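PDB 5CE8: branched-chain amino acid aminotransferase from Thermoproteus uzoniensis, which catalyses pyridoxal 5'-phosphate-dependent amino-group transfer, probably between the branched-chain amino acids leucine, isoleucine and valine and 2-oxoglutarate. Local coordinates for residues R47-G52 / A261-P266; V57-D62 / R225-S230; A232-I237 / E297-W302. All coordinates share one frame; numbering follows the deposited sequence.

Contact 1. Residues R47-G52 / A261-P266; sequences RAYWNG and AAEITP
Tyr49 and Arg47 reach from one strand to the same carboxylate oxygen, OE1 of Glu263, and use it in different ways. Tyr49 OH donates a hydrogen bond to Glu263 OE1 at the edge of its ring, with ring and carboxylate nearly coplanar (14° apart). The modelled OH to OE1 separation of 2.4 Å is very short, so its exact length is doubtful. The guanidinium of Arg47 is stacked beneath the carboxylate instead, with Glu263 OE1 3.4 Å from Arg47 CZ and over the centre of its face. No N-H points at this oxygen, so the salt bridge, 3.6 Å from Arg47 NH2 to Glu263 OE1, is one of charge alone, and the nitrogens remain available to partners round the edge. There NH2 donates to the carbonyl of Gly134, while Arg47 NH1 lies 3.1 Å from Ala261 O. A bend at chi3 (95°) turns the otherwise extended arginine so that its flat end faces the acid.

Class IV aminotransferases have two domains, and this contact bridges their sheets: residues 47-50 end a long strand of the antiparallel sheet, whereas 261-266 follow strand 254-259 of the mixed sheet and the cofactor-binding Thr260, and turn a corner into strand 265-270. Glutamate suits the corner because its chain, extended beyond CG, carries the charge across to the other sheet. The turn has a bond of its own, Thr265 OG1 to Ala262 O at 2.7 Å, which pairs the hydroxyl with that carbonyl. Tyrosine suits the strand because its ring can pack against Tyr288 and Val292 of helix 279-292 while its hydroxyl still reaches the acid.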
ATOM      1  N   ARG A  47      17.722  28.225 -17.070  1.00 24.61           N
ATOM      2  CA  ARG A  47      18.330  28.544 -18.366  1.00 26.37           C
ATOM      3  C   ARG A  47      18.392  30.010 -18.705  1.00 27.50           C
ATOM      4  O   ARG A  47      17.577  30.803 -18.266  1.00 24.32           O
ATOM      5  CB  ARG A  47      17.617  27.798 -19.498  1.00 26.90           C
ATOM      6  CG  ARG A  47      18.074  26.369 -19.641  1.00 30.46           C
ATOM      7  CD  ARG A  47      17.218  25.598 -20.616  1.00 33.52           C
ATOM      8  NE  ARG A  47      17.910  25.696 -21.836  1.00 39.57           N
ATOM      9  CZ  ARG A  47      18.287  24.713 -22.619  1.00 37.82           C
ATOM     10  NH1 ARG A  47      17.902  23.444 -22.448  1.00 34.48           N
ATOM     11  NH2 ARG A  47      19.023  25.086 -23.665  1.00 38.90           N
ATOM     12  N   ALA A  48      19.374  30.339 -19.554  1.00 27.74           N
ATOM     13  CA  ALA A  48      19.471  31.645 -20.128  1.00 25.55           C
ATOM     14  C   ALA A  48      19.548  31.391 -21.547  1.00 26.74           C
ATOM     15  O   ALA A  48      20.245  30.485 -21.971  1.00 22.29           O
ATOM     16  CB  ALA A  48      20.727  32.342 -19.673  1.00 25.58           C
ATOM     17  N   TYR A  49      18.860  32.228 -22.307  1.00 27.80           N
ATOM     18  CA  TYR A  49      18.859  32.098 -23.735  1.00 27.81           C
ATOM     19  C   TYR A  49      19.300  33.422 -24.475  1.00 28.04           C
ATOM     20  O   TYR A  49      18.856  34.523 -24.171  1.00 25.60           O
ATOM     21  CB  TYR A  49      17.469  31.809 -24.188  1.00 26.48           C
ATOM     22  CG  TYR A  49      16.861  30.491 -23.791  1.00 24.15           C
ATOM     23  CD1 TYR A  49      16.931  29.405 -24.656  1.00 25.87           C
ATOM     24  CD2 TYR A  49      16.106  30.364 -22.646  1.00 24.78           C
ATOM     25  CE1 TYR A  49      16.314  28.199 -24.377  1.00 28.65           C
ATOM     26  CE2 TYR A  49      15.450  29.146 -22.365  1.00 25.19           C
ATOM     27  CZ  TYR A  49      15.566  28.085 -23.224  1.00 27.83           C
ATOM     28  OH  TYR A  49      14.919  26.901 -22.979  1.00 29.93           O
ATOM     29  N   TRP A  50      20.129  33.227 -25.473  1.00 28.62           N
ATOM     30  CA  TRP A  50      20.676  34.258 -26.326  1.00 30.66           C
ATOM     31  C   TRP A  50      19.716  34.368 -27.482  1.00 29.76           C
ATOM     32  O   TRP A  50      19.509  33.410 -28.162  1.00 35.05           O
ATOM     33  CB  TRP A  50      21.995  33.773 -26.924  1.00 30.03           C
ATOM     34  CG  TRP A  50      22.710  34.813 -27.736  1.00 32.68           C
ATOM     35  CD1 TRP A  50      23.099  34.719 -29.066  1.00 35.80           C
ATOM     36  CD2 TRP A  50      23.151  36.080 -27.281  1.00 31.08           C
ATOM     37  NE1 TRP A  50      23.759  35.872 -29.446  1.00 35.69           N
ATOM     38  CE2 TRP A  50      23.803  36.721 -28.366  1.00 37.87           C
ATOM     39  CE3 TRP A  50      23.087  36.732 -26.066  1.00 34.65           C
ATOM     40  CZ2 TRP A  50      24.350  37.983 -28.260  1.00 34.47           C
ATOM     41  CZ3 TRP A  50      23.654  38.008 -25.944  1.00 34.85           C
ATOM     42  CH2 TRP A  50      24.290  38.615 -27.047  1.00 36.53           C
ATOM     43  N   ASN A  51      19.178  35.540 -27.720  1.00 31.73           N
ATOM     44  CA  ASN A  51      18.293  35.735 -28.847  1.00 35.58           C
ATOM     45  C   ASN A  51      18.997  36.492 -29.983  1.00 39.46           C
ATOM     46  O   ASN A  51      18.356  36.855 -30.921  1.00 38.28           O
ATOM     47  CB  ASN A  51      17.054  36.495 -28.399  1.00 32.34           C
ATOM     48  CG  ASN A  51      17.363  37.882 -27.931  1.00 32.63           C
ATOM     49  OD1 ASN A  51      18.461  38.392 -28.111  1.00 43.55           O
ATOM     50  ND2 ASN A  51      16.418  38.497 -27.331  1.00 34.10           N
ATOM     51  N   GLY A  52      20.293  36.769 -29.874  1.00 39.51           N
ATOM     52  CA  GLY A  52      20.950  37.610 -30.845  1.00 39.49           C
ATOM     53  C   GLY A  52      21.184  39.031 -30.362  1.00 34.31           C
ATOM     54  O   GLY A  52      22.180  39.613 -30.737  1.00 43.73           O
ATOM     55  N   ALA A 261      15.772  21.797 -18.572  1.00 21.78           N
ATOM     56  CA  ALA A 261      16.747  21.242 -19.509  1.00 23.99           C
ATOM     57  C   ALA A 261      16.040  20.629 -20.695  1.00 24.96           C
ATOM     58  O   ALA A 261      16.504  20.718 -21.829  1.00 23.80           O
ATOM     59  CB  ALA A 261      17.654  20.193 -18.839  1.00 23.87           C
ATOM     60  N   ALA A 262      14.920  19.979 -20.413  1.00 23.76           N
ATOM     61  CA  ALA A 262      14.141  19.317 -21.463  1.00 25.31           C
ATOM     62  C   ALA A 262      13.408  20.257 -22.438  1.00 24.78           C
ATOM     63  O   ALA A 262      13.070  19.812 -23.578  1.00 27.41           O
ATOM     64  CB  ALA A 262      13.111  18.376 -20.788  1.00 24.15           C
ATOM     65  N   GLU A 263      13.070  21.478 -21.982  1.00 25.22           N
ATOM     66  CA  GLU A 263      12.151  22.393 -22.720  1.00 23.82           C
ATOM     67  C   GLU A 263      10.824  21.623 -22.925  1.00 21.93           C
ATOM     68  O   GLU A 263      10.208  21.210 -21.916  1.00 21.44           O
ATOM     69  CB  GLU A 263      12.854  22.910 -23.975  1.00 28.42           C
ATOM     70  CG  GLU A 263      14.235  23.539 -23.619  1.00 30.22           C
ATOM     71  CD  GLU A 263      14.998  24.170 -24.783  1.00 32.18           C
ATOM     72  OE1 GLU A 263      15.605  25.271 -24.654  1.00 32.92           O
ATOM     73  OE2 GLU A 263      15.035  23.531 -25.831  1.00 31.45           O
ATOM     74  N   ILE A 264      10.364  21.486 -24.150  1.00 21.17           N
ATOM     75  CA  ILE A 264       9.100  20.769 -24.490  1.00 25.74           C
ATOM     76  C   ILE A 264       9.541  19.696 -25.434  1.00 26.04           C
ATOM     77  O   ILE A 264       9.891  20.004 -26.566  1.00 24.37           O
ATOM     78  CB  ILE A 264       8.059  21.693 -25.218  1.00 31.17           C
ATOM     79  CG1 ILE A 264       7.965  23.098 -24.544  1.00 31.16           C
ATOM     80  CG2 ILE A 264       6.666  21.033 -25.286  1.00 32.30           C
ATOM     81  CD1 ILE A 264       7.518  23.100 -23.097  1.00 33.03           C
ATOM     82  N   THR A 265       9.583  18.445 -24.970  1.00 27.21           N
ATOM     83  CA  THR A 265      10.078  17.350 -25.805  1.00 24.02           C
ATOM     84  C   THR A 265       8.883  16.444 -26.005  1.00 20.11           C
ATOM     85  O   THR A 265       8.352  15.936 -25.007  1.00 25.81           O
ATOM     86  CB  THR A 265      11.261  16.667 -25.112  1.00 21.95           C
ATOM     87  OG1 THR A 265      12.349  17.583 -25.005  1.00 21.81           O
ATOM     88  CG2 THR A 265      11.688  15.387 -25.828  1.00 22.23           C
ATOM     89  N   PRO A 266       8.427  16.249 -27.276  1.00 23.85           N
ATOM     90  CA  PRO A 266       7.470  15.190 -27.674  1.00 19.17           C
ATOM     91  C   PRO A 266       7.933  13.789 -27.206  1.00 21.49           C
ATOM     92  O   PRO A 266       9.120  13.468 -27.333  1.00 22.70           O
ATOM     93  CB  PRO A 266       7.558  15.204 -29.236  1.00 22.80           C
ATOM     94  CG  PRO A 266       8.074  16.496 -29.591  1.00 23.69           C
ATOM     95  CD  PRO A 266       9.039  16.854 -28.481  1.00 23.28           C
TER

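Contact 2. Residues V57-D62 / R225-S230; sequences VFRLRD and RETVIS
Arg59 and Thr227 have the nearest pair of CA atoms, 9.6 Å apart, a gap bridged chiefly by the long side chain of Arg59. Residues 57-58 finish a strand and 60-62 begin a helix; Arg59, at the N-cap position between them, takes left-handed backbone angles (phi 47°, psi 52°) that turn the chain. Across the gap, 225-230 is part of helix 223-235.

Arginine suits this junction because its several N-H groups serve both sides. Asp62, in the first turn of the new helix, is gripped side-on: NE and NH2 both donate to OD2, with Arg59 NE 2.8 Å from Asp62 OD2. A second acid is held by the same nitrogen, Arg59 NH2 to Glu226 OE2 measuring 2.8 Å. NH2 comes to OE2 from above the carboxylate plane; the two flat groups are nearly perpendicular, 84° apart. The three residues thus form a salt-bridge network in which the arginine separates two like charges. Arg59 NH1 donates to Thr227 OG1 over 2.9 Å, and that hydroxyl in turn donates a hydrogen bond to the carbonyl of Ile223. NH1 also donates to a water, which donates to Glu226 OE2 and bonds Ser230 OG. Phe58 lies below, with Arg59 CG 3.6 Å above the centre of its ring and Thr227 OG1 at its edge.

The arginine ties helix 223-235, whose first residues Ile223 and Thr224 bind pyridoxal 5'-phosphate, to helix 60-74, which carries the cofactor-binding His63. Trp302 adds a cation-pi contact to Arg59, and helix 279-292 packs against Phe58 and Thr227.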
ATOM      1  N   VAL A  57      17.730  35.431 -18.775  1.00 24.48           N
ATOM      2  CA  VAL A  57      17.585  34.348 -17.826  1.00 22.71           C
ATOM      3  C   VAL A  57      16.072  34.126 -17.586  1.00 22.24           C
ATOM      4  O   VAL A  57      15.338  35.089 -17.390  1.00 22.86           O
ATOM      5  CB  VAL A  57      18.219  34.640 -16.482  1.00 21.09           C
ATOM      6  CG1 VAL A  57      18.295  33.346 -15.693  1.00 21.39           C
ATOM      7  CG2 VAL A  57      19.622  35.286 -16.514  1.00 22.19           C
ATOM      8  N   PHE A  58      15.621  32.890 -17.730  1.00 22.13           N
ATOM      9  CA  PHE A  58      14.190  32.618 -17.793  1.00 19.95           C
ATOM     10  C   PHE A  58      13.743  32.276 -16.439  1.00 20.39           C
ATOM     11  O   PHE A  58      14.286  31.300 -15.836  1.00 24.60           O
ATOM     12  CB  PHE A  58      13.841  31.495 -18.702  1.00 22.26           C
ATOM     13  CG  PHE A  58      12.351  31.323 -18.849  1.00 19.76           C
ATOM     14  CD1 PHE A  58      11.556  32.338 -19.475  1.00 18.45           C
ATOM     15  CD2 PHE A  58      11.732  30.218 -18.363  1.00 19.29           C
ATOM     16  CE1 PHE A  58      10.182  32.222 -19.531  1.00 18.29           C
ATOM     17  CE2 PHE A  58      10.385  30.033 -18.507  1.00 18.12           C
ATOM     18  CZ  PHE A  58       9.592  31.018 -19.123  1.00 18.75           C
ATOM     19  N   ARG A  59      12.777  33.053 -15.952  1.00 23.26           N
ATOM     20  CA  ARG A  59      12.117  32.984 -14.618  1.00 24.26           C
ATOM     21  C   ARG A  59      13.057  32.838 -13.443  1.00 28.10           C
ATOM     22  O   ARG A  59      12.895  31.967 -12.523  1.00 23.30           O
ATOM     23  CB  ARG A  59      10.942  32.018 -14.557  1.00 24.64           C
ATOM     24  CG  ARG A  59       9.944  32.292 -15.644  1.00 21.63           C
ATOM     25  CD  ARG A  59       8.766  31.275 -15.645  1.00 22.76           C
ATOM     26  NE  ARG A  59       7.978  31.427 -14.442  1.00 20.42           N
ATOM     27  CZ  ARG A  59       6.705  31.033 -14.304  1.00 23.53           C
ATOM     28  NH1 ARG A  59       6.028  30.412 -15.252  1.00 23.46           N
ATOM     29  NH2 ARG A  59       6.059  31.333 -13.227  1.00 18.19           N
ATOM     30  N   LEU A  60      14.032  33.753 -13.433  1.00 24.87           N
ATOM     31  CA  LEU A  60      15.086  33.671 -12.387  1.00 21.62           C
ATOM     32  C   LEU A  60      14.614  33.690 -10.984  1.00 24.80           C
ATOM     33  O   LEU A  60      14.933  32.805 -10.178  1.00 22.82           O
ATOM     34  CB  LEU A  60      16.037  34.818 -12.593  1.00 22.87           C
ATOM     35  CG  LEU A  60      17.275  34.978 -11.725  1.00 24.43           C
ATOM     36  CD1 LEU A  60      18.005  33.641 -11.615  1.00 23.37           C
ATOM     37  CD2 LEU A  60      18.122  36.141 -12.272  1.00 20.48           C
ATOM     38  N   ARG A  61      13.827  34.709 -10.673  1.00 24.56           N
ATOM     39  CA  ARG A  61      13.268  34.870  -9.345  1.00 26.68           C
ATOM     40  C   ARG A  61      12.342  33.746  -8.956  1.00 22.69           C
ATOM     41  O   ARG A  61      12.297  33.371  -7.801  1.00 19.39           O
ATOM     42  CB  ARG A  61      12.544  36.227  -9.222  1.00 31.67           C
ATOM     43  CG  ARG A  61      12.086  36.643  -7.815  1.00 41.41           C
ATOM     44  CD  ARG A  61      13.267  36.938  -6.875  1.00 50.79           C
ATOM     45  NE  ARG A  61      14.094  38.050  -7.374  1.00 64.67           N
ATOM     46  CZ  ARG A  61      14.014  39.323  -6.962  1.00 65.20           C
ATOM     47  NH1 ARG A  61      13.165  39.686  -5.989  1.00 57.25           N
ATOM     48  NH2 ARG A  61      14.813  40.243  -7.514  1.00 61.19           N
ATOM     49  N   ASP A  62      11.576  33.191  -9.884  1.00 23.51           N
ATOM     50  CA  ASP A  62      10.738  32.070  -9.510  1.00 22.16           C
ATOM     51  C   ASP A  62      11.662  30.868  -9.082  1.00 22.88           C
ATOM     52  O   ASP A  62      11.311  30.131  -8.181  1.00 24.88           O
ATOM     53  CB  ASP A  62       9.830  31.666 -10.656  1.00 22.27           C
ATOM     54  CG  ASP A  62       8.710  32.677 -10.933  1.00 21.63           C
ATOM     55  OD1 ASP A  62       8.109  33.248 -10.036  1.00 23.81           O
ATOM     56  OD2 ASP A  62       8.350  32.828 -12.066  1.00 23.20           O
ATOM     57  N   ARG A 225       6.463  23.367 -16.230  1.00 17.53           N
ATOM     58  CA  ARG A 225       5.058  22.882 -16.046  1.00 17.17           C
ATOM     59  C   ARG A 225       4.121  24.056 -15.845  1.00 17.73           C
ATOM     60  O   ARG A 225       3.077  24.145 -16.539  1.00 19.92           O
ATOM     61  CB  ARG A 225       5.013  21.851 -14.942  1.00 16.10           C
ATOM     62  CG  ARG A 225       3.595  21.404 -14.502  1.00 16.22           C
ATOM     63  CD  ARG A 225       3.719  20.594 -13.269  1.00 17.33           C
ATOM     64  NE  ARG A 225       2.435  19.984 -12.887  1.00 17.31           N
ATOM     65  CZ  ARG A 225       1.492  20.565 -12.179  1.00 18.59           C
ATOM     66  NH1 ARG A 225       1.624  21.816 -11.705  1.00 23.39           N
ATOM     67  NH2 ARG A 225       0.370  19.897 -12.006  1.00 16.38           N
ATOM     68  N   GLU A 226       4.504  24.980 -14.938  1.00 17.49           N
ATOM     69  CA  GLU A 226       3.719  26.102 -14.653  1.00 20.14           C
ATOM     70  C   GLU A 226       3.606  26.981 -15.909  1.00 21.85           C
ATOM     71  O   GLU A 226       2.492  27.421 -16.306  1.00 19.96           O
ATOM     72  CB  GLU A 226       4.296  26.893 -13.492  1.00 23.42           C
ATOM     73  CG  GLU A 226       3.370  27.962 -12.912  1.00 28.22           C
ATOM     74  CD  GLU A 226       4.030  28.792 -11.832  1.00 29.51           C
ATOM     75  OE1 GLU A 226       4.556  28.207 -10.818  1.00 37.94           O
ATOM     76  OE2 GLU A 226       4.001  30.016 -11.962  1.00 31.29           O
ATOM     77  N   THR A 227       4.718  27.220 -16.584  1.00 18.97           N
ATOM     78  CA  THR A 227       4.629  27.956 -17.881  1.00 18.47           C
ATOM     79  C   THR A 227       3.637  27.324 -18.874  1.00 20.18           C
ATOM     80  O   THR A 227       2.823  28.056 -19.513  1.00 19.08           O
ATOM     81  CB  THR A 227       6.068  28.114 -18.457  1.00 16.21           C
ATOM     82  OG1 THR A 227       6.854  28.737 -17.417  1.00 16.87           O
ATOM     83  CG2 THR A 227       6.096  28.877 -19.641  1.00 16.40           C
ATOM     84  N   VAL A 228       3.785  26.019 -19.080  1.00 20.15           N
ATOM     85  CA  VAL A 228       2.900  25.270 -19.966  1.00 23.10           C
ATOM     86  C   VAL A 228       1.418  25.501 -19.558  1.00 25.86           C
ATOM     87  O   VAL A 228       0.518  25.690 -20.441  1.00 23.54           O
ATOM     88  CB  VAL A 228       3.264  23.806 -20.010  1.00 24.51           C
ATOM     89  CG1 VAL A 228       2.160  22.915 -20.609  1.00 22.01           C
ATOM     90  CG2 VAL A 228       4.569  23.606 -20.847  1.00 25.80           C
ATOM     91  N   ILE A 229       1.177  25.548 -18.243  1.00 21.49           N
ATOM     92  CA  ILE A 229      -0.208  25.702 -17.789  1.00 23.58           C
ATOM     93  C   ILE A 229      -0.651  27.146 -18.226  1.00 23.12           C
ATOM     94  O   ILE A 229      -1.695  27.286 -18.785  1.00 19.38           O
ATOM     95  CB  ILE A 229      -0.380  25.326 -16.288  1.00 21.64           C
ATOM     96  CG1 ILE A 229      -0.332  23.845 -16.113  1.00 21.05           C
ATOM     97  CG2 ILE A 229      -1.642  25.917 -15.724  1.00 23.55           C
ATOM     98  CD1 ILE A 229       0.004  23.378 -14.705  1.00 21.46           C
ATOM     99  N   SER A 230       0.161  28.195 -18.027  1.00 20.93           N
ATOM    100  CA  SER A 230      -0.170  29.570 -18.522  1.00 21.08           C
ATOM    101  C   SER A 230      -0.357  29.612 -20.015  1.00 19.41           C
ATOM    102  O   SER A 230      -1.278  30.261 -20.557  1.00 22.95           O
ATOM    103  CB  SER A 230       0.988  30.457 -18.155  1.00 22.64           C
ATOM    104  OG  SER A 230       1.038  30.509 -16.714  1.00 22.59           O
TER
HETATM  105  O   HOH W   1       3.392  30.596 -14.942  1.00 23.80           O

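Contact 3. Residues A232-I237 / E297-W302; sequences AGDLGI and EKYLPW
Tyr299 meets Asp234 near the C-terminal end of helix 223-235, which closes in a Schellman motif. Gly236, at positive phi, lets the chain fold back so that its own N bonds to Gly233 O and Ile237 N bonds to Ala232 O; glycine fits because a side chain would be jammed against the preceding carbonyl. The partner segment, 297-302, is a 3-10 stretch of the connection from helix 279-292 to strand 303-305.

The tyrosine can be followed outward from its backbone. Tyr299 CB sits 3.9 Å from Trp302 CE3, at the rim of the indole of the residue three places on. With CG turned away from the carbonyl carbon (chi1 -69°), the ring leaves the 3-10 stretch in the direction of the helix. One edge then runs over the six-membered ring of the tryptophan: Tyr299 CD1 is 3.3 Å from Trp302 CZ3, and Tyr299 CE1 is equally close to Trp302 CH2. On the other edge, Tyr299 CE2 comes within 3.2 Å of Asp234 OD2. Ile291 of helix 279-292 and Ser230, one turn before Asp234, also touch this side chain.

Asp234 approaches from the opposite direction, its carboxylate only 26° from the plane of the ring. Tyrosine suits a place like this, since its aromatic body can pack on the indole while its far end still donates to an acid on an exposed helical turn. Tyr299 OH donates a hydrogen bond to Asp234 OD2 on the syn side of the carboxylate, at 2.7 Å, while the second carboxylate oxygen, OD1, stays 3.3 Å from the same OH.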
ATOM      1  N   ALA A 232      -1.217  27.131 -21.981  1.00 18.55           N
ATOM      2  CA  ALA A 232      -2.549  26.503 -22.338  1.00 21.47           C
ATOM      3  C   ALA A 232      -3.729  27.461 -22.181  1.00 23.16           C
ATOM      4  O   ALA A 232      -4.667  27.427 -22.953  1.00 23.13           O
ATOM      5  CB  ALA A 232      -2.830  25.257 -21.564  1.00 21.54           C
ATOM      6  N   GLY A 233      -3.723  28.271 -21.128  1.00 27.63           N
ATOM      7  CA  GLY A 233      -4.792  29.246 -20.914  1.00 28.79           C
ATOM      8  C   GLY A 233      -4.809  30.308 -22.017  1.00 28.06           C
ATOM      9  O   GLY A 233      -5.848  30.625 -22.645  1.00 27.94           O
ATOM     10  N   ASP A 234      -3.639  30.825 -22.307  1.00 24.91           N
ATOM     11  CA  ASP A 234      -3.514  31.716 -23.400  1.00 23.38           C
ATOM     12  C   ASP A 234      -4.077  31.125 -24.664  1.00 22.19           C
ATOM     13  O   ASP A 234      -4.728  31.818 -25.472  1.00 21.35           O
ATOM     14  CB  ASP A 234      -2.054  32.064 -23.685  1.00 24.74           C
ATOM     15  CG  ASP A 234      -1.423  32.923 -22.626  1.00 26.33           C
ATOM     16  OD1 ASP A 234      -2.080  33.261 -21.625  1.00 30.88           O
ATOM     17  OD2 ASP A 234      -0.207  33.213 -22.783  1.00 32.29           O
ATOM     18  N   LEU A 235      -3.745  29.883 -24.944  1.00 20.40           N
ATOM     19  CA  LEU A 235      -4.128  29.293 -26.214  1.00 20.40           C
ATOM     20  C   LEU A 235      -5.532  28.718 -26.240  1.00 18.50           C
ATOM     21  O   LEU A 235      -6.051  28.246 -27.292  1.00 25.01           O
ATOM     22  CB  LEU A 235      -3.149  28.240 -26.520  1.00 20.26           C
ATOM     23  CG  LEU A 235      -1.759  28.823 -26.837  1.00 21.72           C
ATOM     24  CD1 LEU A 235      -0.957  27.637 -27.291  1.00 19.94           C
ATOM     25  CD2 LEU A 235      -1.701  29.975 -27.866  1.00 21.39           C
ATOM     26  N   GLY A 236      -6.208  28.746 -25.132  1.00 17.27           N
ATOM     27  CA  GLY A 236      -7.532  28.061 -25.122  1.00 18.45           C
ATOM     28  C   GLY A 236      -7.613  26.542 -25.062  1.00 20.02           C
ATOM     29  O   GLY A 236      -8.711  25.910 -25.248  1.00 17.87           O
ATOM     30  N   ILE A 237      -6.511  25.959 -24.695  1.00 22.78           N
ATOM     31  CA  ILE A 237      -6.459  24.528 -24.570  1.00 26.28           C
ATOM     32  C   ILE A 237      -6.956  24.089 -23.167  1.00 24.50           C
ATOM     33  O   ILE A 237      -6.383  24.437 -22.128  1.00 18.17           O
ATOM     34  CB  ILE A 237      -5.068  23.966 -24.830  1.00 27.24           C
ATOM     35  CG1 ILE A 237      -4.515  24.443 -26.154  1.00 24.60           C
ATOM     36  CG2 ILE A 237      -5.133  22.440 -24.894  1.00 29.35           C
ATOM     37  CD1 ILE A 237      -2.975  24.387 -26.246  1.00 24.66           C
ATOM     38  N   GLU A 297       5.278  39.658 -25.714  1.00 22.53           N
ATOM     39  CA  GLU A 297       5.430  40.862 -24.897  1.00 27.44           C
ATOM     40  C   GLU A 297       4.811  40.695 -23.556  1.00 23.77           C
ATOM     41  O   GLU A 297       5.345  41.232 -22.613  1.00 24.39           O
ATOM     42  CB  GLU A 297       4.855  42.177 -25.539  1.00 30.41           C
ATOM     43  CG  GLU A 297       4.723  43.354 -24.483  1.00 29.61           C
ATOM     44  CD  GLU A 297       4.483  44.762 -25.105  1.00 34.83           C
ATOM     45  OE1 GLU A 297       4.401  44.781 -26.337  1.00 32.50           O
ATOM     46  OE2 GLU A 297       4.504  45.809 -24.368  1.00 37.32           O
ATOM     47  N   LYS A 298       3.742  39.899 -23.447  1.00 25.00           N
ATOM     48  CA  LYS A 298       3.076  39.703 -22.123  1.00 27.37           C
ATOM     49  C   LYS A 298       4.066  39.022 -21.164  1.00 28.36           C
ATOM     50  O   LYS A 298       3.897  39.120 -19.940  1.00 21.66           O
ATOM     51  CB  LYS A 298       1.828  38.772 -22.189  1.00 26.40           C
ATOM     52  N   TYR A 299       5.037  38.275 -21.694  1.00 28.75           N
ATOM     53  CA  TYR A 299       5.931  37.472 -20.801  1.00 30.61           C
ATOM     54  C   TYR A 299       7.257  38.053 -20.529  1.00 32.15           C
ATOM     55  O   TYR A 299       8.138  37.369 -19.959  1.00 33.41           O
ATOM     56  CB  TYR A 299       6.074  36.044 -21.325  1.00 30.78           C
ATOM     57  CG  TYR A 299       4.749  35.384 -21.143  1.00 33.13           C
ATOM     58  CD1 TYR A 299       4.206  35.275 -19.862  1.00 30.37           C
ATOM     59  CD2 TYR A 299       3.995  34.960 -22.223  1.00 32.37           C
ATOM     60  CE1 TYR A 299       2.963  34.672 -19.636  1.00 31.20           C
ATOM     61  CE2 TYR A 299       2.714  34.381 -21.997  1.00 37.29           C
ATOM     62  CZ  TYR A 299       2.218  34.235 -20.693  1.00 35.76           C
ATOM     63  OH  TYR A 299       0.942  33.662 -20.426  1.00 37.03           O
ATOM     64  N   LEU A 300       7.406  39.315 -20.908  1.00 32.52           N
ATOM     65  CA  LEU A 300       8.696  39.960 -20.839  1.00 30.53           C
ATOM     66  C   LEU A 300       9.119  40.054 -19.375  1.00 30.53           C
ATOM     67  O   LEU A 300      10.344  39.945 -19.071  1.00 24.34           O
ATOM     68  CB  LEU A 300       8.744  41.266 -21.657  1.00 30.66           C
ATOM     69  CG  LEU A 300       9.027  41.052 -23.187  1.00 28.33           C
ATOM     70  CD1 LEU A 300       9.040  42.384 -23.978  1.00 30.45           C
ATOM     71  CD2 LEU A 300      10.289  40.348 -23.513  1.00 29.19           C
ATOM     72  N   PRO A 301       8.128  40.142 -18.450  1.00 27.30           N
ATOM     73  CA  PRO A 301       8.529  40.046 -17.057  1.00 27.94           C
ATOM     74  C   PRO A 301       9.219  38.788 -16.559  1.00 25.68           C
ATOM     75  O   PRO A 301       9.826  38.841 -15.528  1.00 22.68           O
ATOM     76  CB  PRO A 301       7.206  40.244 -16.314  1.00 27.72           C
ATOM     77  CG  PRO A 301       6.461  41.186 -17.219  1.00 28.64           C
ATOM     78  CD  PRO A 301       6.841  40.869 -18.613  1.00 27.68           C
ATOM     79  N   TRP A 302       9.148  37.687 -17.287  1.00 25.13           N
ATOM     80  CA  TRP A 302       9.853  36.458 -16.932  1.00 24.66           C
ATOM     81  C   TRP A 302      11.300  36.420 -17.407  1.00 24.84           C
ATOM     82  O   TRP A 302      12.035  35.463 -17.076  1.00 26.38           O
ATOM     83  CB  TRP A 302       9.182  35.234 -17.598  1.00 22.45           C
ATOM     84  CG  TRP A 302       7.927  34.866 -16.945  1.00 21.72           C
ATOM     85  CD1 TRP A 302       7.496  35.202 -15.671  1.00 27.11           C
ATOM     86  CD2 TRP A 302       6.960  33.990 -17.461  1.00 23.41           C
ATOM     87  NE1 TRP A 302       6.242  34.638 -15.445  1.00 25.40           N
ATOM     88  CE2 TRP A 302       5.913  33.876 -16.519  1.00 22.07           C
ATOM     89  CE3 TRP A 302       6.854  33.298 -18.633  1.00 23.96           C
ATOM     90  CZ2 TRP A 302       4.783  33.073 -16.746  1.00 23.42           C
ATOM     91  CZ3 TRP A 302       5.694  32.521 -18.876  1.00 22.95           C
ATOM     92  CH2 TRP A 302       4.698  32.421 -17.947  1.00 22.95           C
TER

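In the fold
Contact 2 is the hub of the three, its centre about 12 Å from that of contact 1 and about 10 Å from that of contact 3. It shares the antiparallel sheet with contact 1, where Arg47 O and Phe58 N, 2.9 Å apart, probably hydrogen-bond, and Ile264 CD1 rests on Val228 CG2. Contact 3 joins it through helix 223-235 and a probable backbone bond from Arg59 N to Trp302 O (2.8 Å). Contacts 1 and 3 do not touch; their nearest atoms are about 7 Å apart. The side chains of Ala261 and Thr227 each lie about 7 Å, at their nearest atoms, from pyridoxal 5'-phosphate, whereas contact 3 is at the surface, further out along the helix.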